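Local coordinates for high affinity transport system protein p37 (Mycoplasma hyorhinis, PDB 3E79) that serves as the thiamine diphosphate-binding lipoprotein component of a high-affinity transport system, at residues 173-178 / 332-337. Sequence-based numbering, arbitrary orientation.
With I3C (5-amino-2,4,6-triiodobenzene-1,3-dicarboxylic acid), chain B.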
ATOM      1  N   LYS A 173     -11.408 -11.469 -13.413  1.00 14.07           N
ATOM      2  CA  LYS A 173     -12.466 -10.510 -13.734  1.00 18.46           C
ATOM      3  C   LYS A 173     -12.117  -9.095 -13.309  1.00 17.50           C
ATOM      4  O   LYS A 173     -12.362  -8.084 -13.975  1.00 15.15           O
ATOM      5  CB  LYS A 173     -13.789 -10.921 -13.063  1.00 22.56           C
ATOM      6  CG  LYS A 173     -14.262 -12.317 -13.445  1.00 36.99           C
ATOM      7  CD  LYS A 173     -15.746 -12.375 -13.752  1.00 51.45           C
ATOM      8  CE  LYS A 173     -16.039 -12.040 -15.205  1.00 63.50           C
ATOM      9  NZ  LYS A 173     -16.197 -13.249 -16.062  1.00 74.58           N
ATOM     10  N   ILE A 174     -11.511  -8.940 -12.126  1.00 15.88           N
ATOM     11  CA  ILE A 174     -11.045  -7.586 -11.798  1.00 19.13           C
ATOM     12  C   ILE A 174      -9.974  -7.103 -12.757  1.00 14.32           C
ATOM     13  O   ILE A 174      -9.957  -5.945 -13.189  1.00 12.46           O
ATOM     14  CB  ILE A 174     -10.497  -7.557 -10.355  1.00 22.15           C
ATOM     15  CG1 ILE A 174     -11.616  -7.774  -9.334  1.00 16.95           C
ATOM     16  CG2 ILE A 174      -9.701  -6.281 -10.144  1.00 14.19           C
ATOM     17  CD1 ILE A 174     -11.183  -8.055  -7.920  1.00 16.63           C
ATOM     18  N   ALA A 175      -9.042  -7.986 -13.132  1.00 13.17           N
ATOM     19  CA  ALA A 175      -8.031  -7.571 -14.110  1.00 11.61           C
ATOM     20  C   ALA A 175      -8.643  -7.130 -15.437  1.00 15.51           C
ATOM     21  O   ALA A 175      -8.181  -6.184 -16.092  1.00 16.09           O
ATOM     22  CB  ALA A 175      -7.046  -8.710 -14.321  1.00  8.23           C
ATOM     23  N   LYS A 176      -9.708  -7.804 -15.874  1.00 18.08           N
ATOM     24  CA  LYS A 176     -10.365  -7.370 -17.111  1.00 14.04           C
ATOM     25  C   LYS A 176     -10.999  -6.009 -16.925  1.00 15.99           C
ATOM     26  O   LYS A 176     -10.966  -5.171 -17.830  1.00 16.57           O
ATOM     27  CB  LYS A 176     -11.373  -8.451 -17.545  1.00 14.02           C
ATOM     28  CG  LYS A 176     -10.603  -9.714 -17.930  1.00 20.10           C
ATOM     29  CD  LYS A 176     -11.465 -10.915 -18.259  1.00 27.10           C
ATOM     30  CE  LYS A 176     -10.890 -11.648 -19.470  1.00 27.50           C
ATOM     31  NZ  LYS A 176     -11.177 -13.102 -19.428  1.00 37.87           N
ATOM     32  N   GLU A 177     -11.578  -5.735 -15.752  1.00 14.44           N
ATOM     33  CA  GLU A 177     -12.150  -4.405 -15.521  1.00 19.20           C
ATOM     34  C   GLU A 177     -11.059  -3.332 -15.551  1.00 17.24           C
ATOM     35  O   GLU A 177     -11.251  -2.249 -16.100  1.00 17.96           O
ATOM     36  CB  GLU A 177     -12.871  -4.314 -14.183  1.00 17.61           C
ATOM     37  CG  GLU A 177     -14.130  -5.105 -13.926  1.00 26.84           C
ATOM     38  CD  GLU A 177     -14.696  -4.758 -12.550  1.00 49.47           C
ATOM     39  OE1 GLU A 177     -14.501  -5.546 -11.595  1.00 83.00           O
ATOM     40  OE2 GLU A 177     -15.335  -3.696 -12.386  1.00 44.53           O
ATOM     41  N   ILE A 178      -9.904  -3.628 -14.928  1.00 12.39           N
ATOM     42  CA  ILE A 178      -8.797  -2.673 -15.002  1.00  9.99           C
ATOM     43  C   ILE A 178      -8.413  -2.435 -16.465  1.00 20.16           C
ATOM     44  O   ILE A 178      -8.143  -1.308 -16.872  1.00 17.03           O
ATOM     45  CB  ILE A 178      -7.575  -3.152 -14.204  1.00 14.44           C
ATOM     46  CG1 ILE A 178      -7.752  -3.041 -12.681  1.00 16.08           C
ATOM     47  CG2 ILE A 178      -6.288  -2.442 -14.631  1.00 11.30           C
ATOM     48  CD1 ILE A 178      -6.823  -3.946 -11.894  1.00 17.97           C
ATOM     49  N   MET A 332       0.519  -2.853 -22.717  1.00 17.35           N
ATOM     50  CA  MET A 332       0.725  -3.390 -21.358  1.00 15.53           C
ATOM     51  C   MET A 332      -0.642  -3.603 -20.759  1.00 21.23           C
ATOM     52  O   MET A 332      -1.533  -2.747 -20.893  1.00 21.68           O
ATOM     53  CB  MET A 332       1.608  -2.363 -20.683  1.00 27.60           C
ATOM     54  CG  MET A 332       1.695  -2.323 -19.186  1.00 30.76           C
ATOM     55  SD  MET A 332       3.246  -1.536 -18.659  1.00 26.66           S
ATOM     56  CE  MET A 332       3.253  -2.195 -16.971  1.00 17.94           C
ATOM     57  N   GLU A 333      -0.887  -4.747 -20.112  1.00 16.59           N
ATOM     58  CA  GLU A 333      -2.232  -4.943 -19.584  1.00 19.25           C
ATOM     59  C   GLU A 333      -2.168  -5.829 -18.339  1.00 13.66           C
ATOM     60  O   GLU A 333      -1.129  -6.467 -18.152  1.00 16.51           O
ATOM     61  CB  GLU A 333      -3.156  -5.544 -20.635  1.00 19.96           C
ATOM     62  CG  GLU A 333      -2.904  -6.991 -20.988  1.00 22.17           C
ATOM     63  CD  GLU A 333      -3.463  -7.390 -22.343  1.00 29.43           C
ATOM     64  OE1 GLU A 333      -3.515  -8.611 -22.593  1.00 22.30           O
ATOM     65  OE2 GLU A 333      -3.842  -6.559 -23.193  1.00 27.92           O
ATOM     66  N   ALA A 334      -3.266  -5.807 -17.586  1.00 10.67           N
ATOM     67  CA  ALA A 334      -3.346  -6.598 -16.365  1.00 13.29           C
ATOM     68  C   ALA A 334      -3.680  -8.047 -16.685  1.00 12.47           C
ATOM     69  O   ALA A 334      -4.553  -8.322 -17.517  1.00 20.55           O
ATOM     70  CB  ALA A 334      -4.371  -6.013 -15.395  1.00 14.30           C
ATOM     71  N   LEU A 335      -2.976  -8.959 -16.015  1.00  9.86           N
ATOM     72  CA  LEU A 335      -3.265 -10.379 -16.188  1.00 13.61           C
ATOM     73  C   LEU A 335      -4.194 -10.866 -15.091  1.00 17.03           C
ATOM     74  O   LEU A 335      -5.196 -11.533 -15.345  1.00 14.39           O
ATOM     75  CB  LEU A 335      -1.967 -11.179 -16.203  1.00 12.82           C
ATOM     76  CG  LEU A 335      -2.108 -12.704 -16.239  1.00 19.57           C
ATOM     77  CD1 LEU A 335      -2.510 -13.148 -17.635  1.00 15.49           C
ATOM     78  CD2 LEU A 335      -0.806 -13.365 -15.799  1.00 17.42           C
ATOM     79  N   ILE A 336      -3.840 -10.533 -13.852  1.00 14.78           N
ATOM     80  CA  ILE A 336      -4.627 -10.944 -12.687  1.00 12.98           C
ATOM     81  C   ILE A 336      -4.231 -10.100 -11.473  1.00 15.38           C
ATOM     82  O   ILE A 336      -3.123  -9.557 -11.454  1.00 14.23           O
ATOM     83  CB  ILE A 336      -4.410 -12.435 -12.405  1.00 13.96           C
ATOM     84  CG1 ILE A 336      -5.306 -13.049 -11.328  1.00 16.99           C
ATOM     85  CG2 ILE A 336      -2.939 -12.679 -12.054  1.00 17.00           C
ATOM     86  CD1 ILE A 336      -5.255 -14.566 -11.294  1.00 13.01           C
ATOM     87  N   VAL A 337      -5.095  -9.956 -10.482  1.00 14.99           N
ATOM     88  CA  VAL A 337      -4.702  -9.227  -9.263  1.00 16.08           C
ATOM     89  C   VAL A 337      -4.453 -10.256  -8.176  1.00 14.75           C
ATOM     90  O   VAL A 337      -4.498 -11.461  -8.443  1.00 17.22           O
ATOM     91  CB  VAL A 337      -5.736  -8.180  -8.853  1.00 14.47           C
ATOM     92  CG1 VAL A 337      -5.937  -7.171  -9.993  1.00 13.70           C
ATOM     93  CG2 VAL A 337      -7.079  -8.800  -8.488  1.00 11.06           C
TER
HETATM   94  I3  I3C B 500      -6.964 -16.287 -18.260  1.00 39.17           I
HETATM   95  I2  I3C B 500      -6.355 -10.370 -18.858  1.00 26.70           I
HETATM   96  I1  I3C B 500      -8.807 -13.542 -23.318  1.00 45.15           I
HETATM   97  O8  I3C B 500      -9.111 -16.604 -20.890  1.00 42.18           O
HETATM   98  O9  I3C B 500      -7.138 -16.491 -21.954  1.00 31.93           O
HETATM   99  C10 I3C B 500      -7.794 -10.933 -21.661  1.00 27.16           C
HETATM  100  N13 I3C B 500      -6.230 -13.301 -17.616  1.00 22.36           N
HETATM  101  C1  I3C B 500      -7.779 -14.633 -20.658  1.00 30.49           C
HETATM  102  C6  I3C B 500      -7.248 -14.546 -19.370  1.00 23.61           C
HETATM  103  C5  I3C B 500      -6.842 -13.338 -18.812  1.00 28.30           C
HETATM  104  C4  I3C B 500      -7.084 -12.180 -19.564  1.00 22.71           C
HETATM  105  C3  I3C B 500      -7.586 -12.235 -20.873  1.00 26.08           C
HETATM  106  C2  I3C B 500      -7.970 -13.472 -21.408  1.00 21.52           C
HETATM  107  C7  I3C B 500      -8.054 -16.048 -21.222  1.00 33.98           C
HETATM  108  O11 I3C B 500      -6.939 -10.587 -22.497  1.00 32.95           O
HETATM  109  O12 I3C B 500      -8.839 -10.304 -21.404  1.00 26.81           O
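Ala175 presses its methyl group onto the backbone of strand 332-337. Ala175 CB lies 3.5 Å from Leu335 O, 3.9 Å from Ala334 CB and close to Ile336 CA. This small side chain lets the axes of segments 173-178 and 332-337 come within 6.5 Å, at a roughly antiparallel 146°.

Val337 packs against Ile174 and Ile178. Val337 CG1 touches Ile174 CG2 at 3.9 Å and Ile178 CD1 at 3.8 Å. The side chains of Ile174 and Val337 run roughly perpendicular to each other. Ile178 CG1 stands anti to the carbonyl carbon (chi1 -74°), which carries CD1 to Val337; CG2 packs on Ala334 CB.

Leu335 O accepts a hydrogen bond from I3C N13, at 3.1 Å and a bent 141°. I3C I2 points almost straight at Ala334 O, 3.0 Å away, as a halogen bond does. Lys176 NZ stands over the ring face. I3C is an iodinated reagent used for phasing, so its contacts are probably not part of the natural function. Asn179 OD1 accepts a hydrogen bond from Ala334 N, and strand 217-223 pairs with Glu333, Leu335 and Ile336.

Helix 170-184 covers an edge strand of the five-stranded sheet, in a fold of the periplasmic binding protein clan. The contact is set back from the bound thiamine diphosphate, about 12 Å from the Val337 side chain. It is apolar and rests on close fit, while polar strand backbone atoms find partners around it.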